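Long-range contact in transcriptional regulator, LacI family (Arthrobacter sp., PDB 4RKQ), which probably regulates transcription in response to a small sugar-like effector, as a member of the LacI family: residues K127-A136 with E191-M202. Sequence-based numbering, arbitrary orientation.
With EDO (1,2-ethanediol), chain F.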
loop_
_atom_site.group_PDB
_atom_site.type_symbol
_atom_site.label_atom_id
_atom_site.label_comp_id
_atom_site.label_asym_id
_atom_site.label_seq_id
_atom_site.Cartn_x
_atom_site.Cartn_y
_atom_site.Cartn_z
ATOM N N LYS A 127 7.055 -24.678 21.559
ATOM C CA LYS A 127 7.040 -24.638 23.007
ATOM C C LYS A 127 7.153 -23.260 23.582
ATOM O O LYS A 127 7.869 -23.057 24.570
ATOM C CB LYS A 127 8.187 -25.539 23.567
ATOM C CG LYS A 127 7.722 -26.850 24.175
ATOM C CD LYS A 127 7.730 -27.983 23.171
ATOM C CE LYS A 127 7.246 -29.252 23.847
ATOM N NZ LYS A 127 7.511 -30.433 22.999
ATOM N N ARG A 128 6.442 -22.297 23.011
ATOM C CA ARG A 128 6.434 -20.965 23.639
ATOM C C ARG A 128 5.590 -21.073 24.866
ATOM O O ARG A 128 4.532 -21.678 24.824
ATOM C CB ARG A 128 5.886 -19.875 22.706
ATOM C CG ARG A 128 6.544 -19.852 21.348
ATOM C CD ARG A 128 8.044 -19.602 21.433
ATOM N NE ARG A 128 8.655 -19.667 20.106
ATOM C CZ ARG A 128 9.879 -19.233 19.821
ATOM N NH1 ARG A 128 10.624 -18.643 20.756
ATOM N NH2 ARG A 128 10.329 -19.332 18.571
ATOM N N GLN A 129 6.060 -20.486 25.961
ATOM C CA GLN A 129 5.426 -20.651 27.257
ATOM C C GLN A 129 4.649 -19.429 27.648
ATOM O O GLN A 129 3.803 -19.521 28.513
ATOM C CB GLN A 129 6.487 -20.915 28.359
ATOM C CG GLN A 129 7.453 -22.037 28.046
ATOM C CD GLN A 129 6.790 -23.409 28.046
ATOM O OE1 GLN A 129 6.090 -23.775 28.992
ATOM N NE2 GLN A 129 6.991 -24.156 26.981
ATOM N N HIS A 130 4.929 -18.268 27.049
ATOM C CA HIS A 130 4.303 -17.037 27.527
ATOM C C HIS A 130 3.784 -16.244 26.331
ATOM O O HIS A 130 4.474 -15.411 25.766
ATOM C CB HIS A 130 5.252 -16.198 28.343
ATOM C CG HIS A 130 5.731 -16.875 29.588
ATOM N ND1 HIS A 130 4.996 -16.887 30.752
ATOM C CD2 HIS A 130 6.864 -17.570 29.849
ATOM C CE1 HIS A 130 5.665 -17.541 31.685
ATOM N NE2 HIS A 130 6.798 -17.973 31.159
ATOM N N ILE A 131 2.563 -16.543 25.938
ATOM C CA ILE A 131 2.020 -16.044 24.657
ATOM C C ILE A 131 1.249 -14.746 24.838
ATOM O O ILE A 131 0.619 -14.544 25.873
ATOM C CB ILE A 131 1.130 -17.122 24.024
ATOM C CG1 ILE A 131 2.026 -18.292 23.648
ATOM C CG2 ILE A 131 0.420 -16.592 22.777
ATOM C CD1 ILE A 131 1.323 -19.517 23.118
ATOM N N ALA A 132 1.275 -13.852 23.846
ATOM C CA ALA A 132 0.449 -12.638 23.919
ATOM C C ALA A 132 -0.263 -12.462 22.598
ATOM O O ALA A 132 0.266 -12.864 21.572
ATOM C CB ALA A 132 1.282 -11.430 24.248
ATOM N N TYR A 133 -1.498 -11.966 22.647
ATOM C CA TYR A 133 -2.274 -11.675 21.423
ATOM C C TYR A 133 -2.463 -10.185 21.441
ATOM O O TYR A 133 -2.879 -9.639 22.434
ATOM C CB TYR A 133 -3.649 -12.358 21.397
ATOM C CG TYR A 133 -4.458 -11.923 20.189
ATOM C CD1 TYR A 133 -4.070 -12.266 18.908
ATOM C CD2 TYR A 133 -5.582 -11.120 20.342
ATOM C CE1 TYR A 133 -4.795 -11.832 17.795
ATOM C CE2 TYR A 133 -6.317 -10.702 19.251
ATOM C CZ TYR A 133 -5.931 -11.053 17.988
ATOM O OH TYR A 133 -6.688 -10.596 16.927
ATOM N N LEU A 134 -2.134 -9.539 20.341
ATOM C CA LEU A 134 -2.284 -8.117 20.230
ATOM C C LEU A 134 -3.500 -7.858 19.342
ATOM O O LEU A 134 -3.502 -8.166 18.173
ATOM C CB LEU A 134 -1.010 -7.514 19.640
ATOM C CG LEU A 134 -1.174 -6.074 19.153
ATOM C CD1 LEU A 134 -1.568 -5.143 20.285
ATOM C CD2 LEU A 134 0.114 -5.664 18.488
ATOM N N GLU A 135 -4.494 -7.210 19.918
ATOM C CA GLU A 135 -5.806 -7.037 19.319
ATOM C C GLU A 135 -5.877 -5.625 18.750
ATOM O O GLU A 135 -5.331 -4.713 19.323
ATOM C CB GLU A 135 -6.834 -7.185 20.465
ATOM C CG GLU A 135 -8.279 -6.869 20.163
ATOM C CD GLU A 135 -8.891 -7.910 19.270
ATOM O OE1 GLU A 135 -8.405 -8.034 18.133
ATOM O OE2 GLU A 135 -9.846 -8.597 19.696
ATOM N N ALA A 136 -6.629 -5.425 17.679
ATOM C CA ALA A 136 -6.884 -4.065 17.182
ATOM C C ALA A 136 -8.133 -3.534 17.926
ATOM O O ALA A 136 -9.192 -4.186 17.915
ATOM C CB ALA A 136 -7.143 -4.120 15.703
ATOM N N GLU A 191 9.294 -12.021 29.948
ATOM C CA GLU A 191 9.251 -13.448 29.664
ATOM C C GLU A 191 8.537 -13.795 28.334
ATOM O O GLU A 191 8.671 -14.922 27.810
ATOM C CB GLU A 191 8.614 -14.186 30.873
ATOM C CG GLU A 191 7.110 -13.959 31.154
ATOM C CD GLU A 191 6.769 -12.685 31.938
ATOM O OE1 GLU A 191 7.587 -11.753 31.995
ATOM O OE2 GLU A 191 5.663 -12.601 32.501
ATOM N N THR A 192 7.816 -12.826 27.761
ATOM C CA THR A 192 6.985 -13.083 26.570
ATOM C C THR A 192 7.803 -13.719 25.494
ATOM O O THR A 192 8.818 -13.175 25.058
ATOM C CB THR A 192 6.369 -11.749 26.075
ATOM O OG1 THR A 192 5.641 -11.170 27.141
ATOM C CG2 THR A 192 5.402 -11.949 24.892
ATOM N N ASP A 193 7.403 -14.896 25.030
ATOM C CA ASP A 193 8.172 -15.512 23.981
ATOM C C ASP A 193 7.360 -15.865 22.733
ATOM O O ASP A 193 7.873 -16.478 21.810
ATOM C CB ASP A 193 8.911 -16.738 24.516
ATOM C CG ASP A 193 7.980 -17.789 25.051
ATOM O OD1 ASP A 193 6.801 -17.441 25.226
ATOM O OD2 ASP A 193 8.422 -18.958 25.287
ATOM N N GLY A 194 6.099 -15.473 22.667
ATOM C CA GLY A 194 5.381 -15.633 21.389
ATOM C C GLY A 194 4.263 -14.643 21.294
ATOM O O GLY A 194 3.523 -14.497 22.242
ATOM N N ILE A 195 4.152 -13.950 20.153
ATOM C CA ILE A 195 3.163 -12.904 19.972
ATOM C C ILE A 195 2.398 -13.107 18.670
ATOM O O ILE A 195 3.012 -13.188 17.599
ATOM C CB ILE A 195 3.800 -11.512 19.980
ATOM C CG1 ILE A 195 4.448 -11.234 21.349
ATOM C CG2 ILE A 195 2.752 -10.444 19.665
ATOM C CD1 ILE A 195 5.154 -9.910 21.450
ATOM N N LEU A 196 1.065 -13.185 18.786
ATOM C CA LEU A 196 0.145 -13.262 17.639
ATOM C C LEU A 196 -0.456 -11.870 17.459
ATOM O O LEU A 196 -0.954 -11.294 18.421
ATOM C CB LEU A 196 -0.996 -14.260 17.877
ATOM C CG LEU A 196 -0.604 -15.727 18.070
ATOM C CD1 LEU A 196 -1.835 -16.535 18.452
ATOM C CD2 LEU A 196 0.042 -16.320 16.836
ATOM N N ALA A 197 -0.386 -11.317 16.248
ATOM C CA ALA A 197 -0.915 -9.997 16.024
ATOM C C ALA A 197 -2.146 -10.073 15.154
ATOM O O ALA A 197 -2.248 -10.906 14.272
ATOM C CB ALA A 197 0.134 -9.113 15.383
ATOM N N PHE A 198 -3.063 -9.165 15.431
ATOM C CA PHE A 198 -4.301 -8.999 14.689
ATOM C C PHE A 198 -4.072 -9.019 13.175
ATOM O O PHE A 198 -4.816 -9.643 12.444
ATOM C CB PHE A 198 -4.957 -7.669 15.137
ATOM C CG PHE A 198 -6.181 -7.335 14.382
ATOM C CD1 PHE A 198 -7.403 -7.876 14.745
ATOM C CD2 PHE A 198 -6.118 -6.497 13.269
ATOM C CE1 PHE A 198 -8.552 -7.587 14.010
ATOM C CE2 PHE A 198 -7.272 -6.206 12.533
ATOM C CZ PHE A 198 -8.487 -6.746 12.903
ATOM N N ASN A 199 -3.061 -8.290 12.711
ATOM C CA ASN A 199 -2.680 -8.367 11.348
ATOM C C ASN A 199 -1.212 -8.042 11.155
ATOM O O ASN A 199 -0.510 -7.649 12.119
ATOM C CB ASN A 199 -3.566 -7.432 10.468
ATOM C CG ASN A 199 -3.464 -5.968 10.852
ATOM O OD1 ASN A 199 -2.564 -5.546 11.569
ATOM N ND2 ASN A 199 -4.406 -5.176 10.350
ATOM N N ASP A 200 -0.774 -8.171 9.904
ATOM C CA ASP A 200 0.633 -7.883 9.509
ATOM C C ASP A 200 1.123 -6.468 9.778
ATOM O O ASP A 200 2.261 -6.288 10.182
ATOM C CB ASP A 200 0.882 -8.196 8.038
ATOM C CG ASP A 200 0.863 -9.701 7.711
ATOM O OD1 ASP A 200 0.795 -10.508 8.643
ATOM O OD2 ASP A 200 0.931 -10.046 6.490
ATOM N N LEU A 201 0.295 -5.457 9.534
ATOM C CA LEU A 201 0.690 -4.095 9.815
ATOM C C LEU A 201 1.015 -3.930 11.313
ATOM O O LEU A 201 2.057 -3.355 11.682
ATOM C CB LEU A 201 -0.440 -3.148 9.439
ATOM C CG LEU A 201 -0.156 -1.690 9.723
ATOM C CD1 LEU A 201 1.055 -1.249 8.950
ATOM C CD2 LEU A 201 -1.381 -0.816 9.430
ATOM N N MET A 202 0.136 -4.452 12.172
ATOM C CA MET A 202 0.406 -4.412 13.622
ATOM C C MET A 202 1.649 -5.264 13.939
ATOM O O MET A 202 2.473 -4.879 14.739
ATOM C CB MET A 202 -0.843 -4.820 14.432
ATOM C CG MET A 202 -2.023 -3.816 14.331
ATOM S SD MET A 202 -3.438 -4.220 15.372
ATOM C CE MET A 202 -2.894 -3.482 16.893
HETATM C C1 EDO F . -7.171 -6.015 7.760
HETATM O O1 EDO F . -5.732 -5.970 7.741
HETATM C C2 EDO F . -7.691 -7.272 7.099
HETATM O O2 EDO F . -7.260 -8.353 7.935
HETATM O O HOH W 1 10.662 -19.818 23.542
#
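The carboxylate of Asp193 is held by two successive backbone amides: OD1 accepts from His130 N at 2.7 Å, and OD2, through its syn lone pair, from Gln129 N at 2.9 Å. A water bonded to OD2 also joins it, by a weak bond, to Arg128 NH1. With chi1 at 61°, Asp193 CG lies between its own N and carbonyl carbon, which carries the carboxylate across to the 128-130 turn. Asp193 N donates to His130 O, so the two residues are bonded both ways. Arg128 passes its CD 3.2 Å from Asp193 O, while its guanidinium reaches Glu287 in a salt bridge. Glu191 lays CG over one face of the His130 ring, a CH-pi contact.

From here strands 131-136 and 194-197 run parallel, Ala132 N bonding to Gly194 O and Leu134 N to Leu196 O. Tyr133 and Leu196 share the sheet face packed by helices 112-125 and 150-161, the ring turning its edge to Leu196 CB at 3.8 Å from CD1. At the far end Ala136 CB sits over the centre of the Phe198 ring, and Met202 SD touches the same methyl at 3.7 Å. Asn199 is the N-cap of helix 200-212, its OD1 accepting from Met202 N; its ND2 binds an ethanediol, probably from the crystallisation liquor. In this periplasmic-binding-protein-like fold the strands' C-terminal ends face the cleft between two lobes, where LacI-family regulators bind their effector, as is probable here.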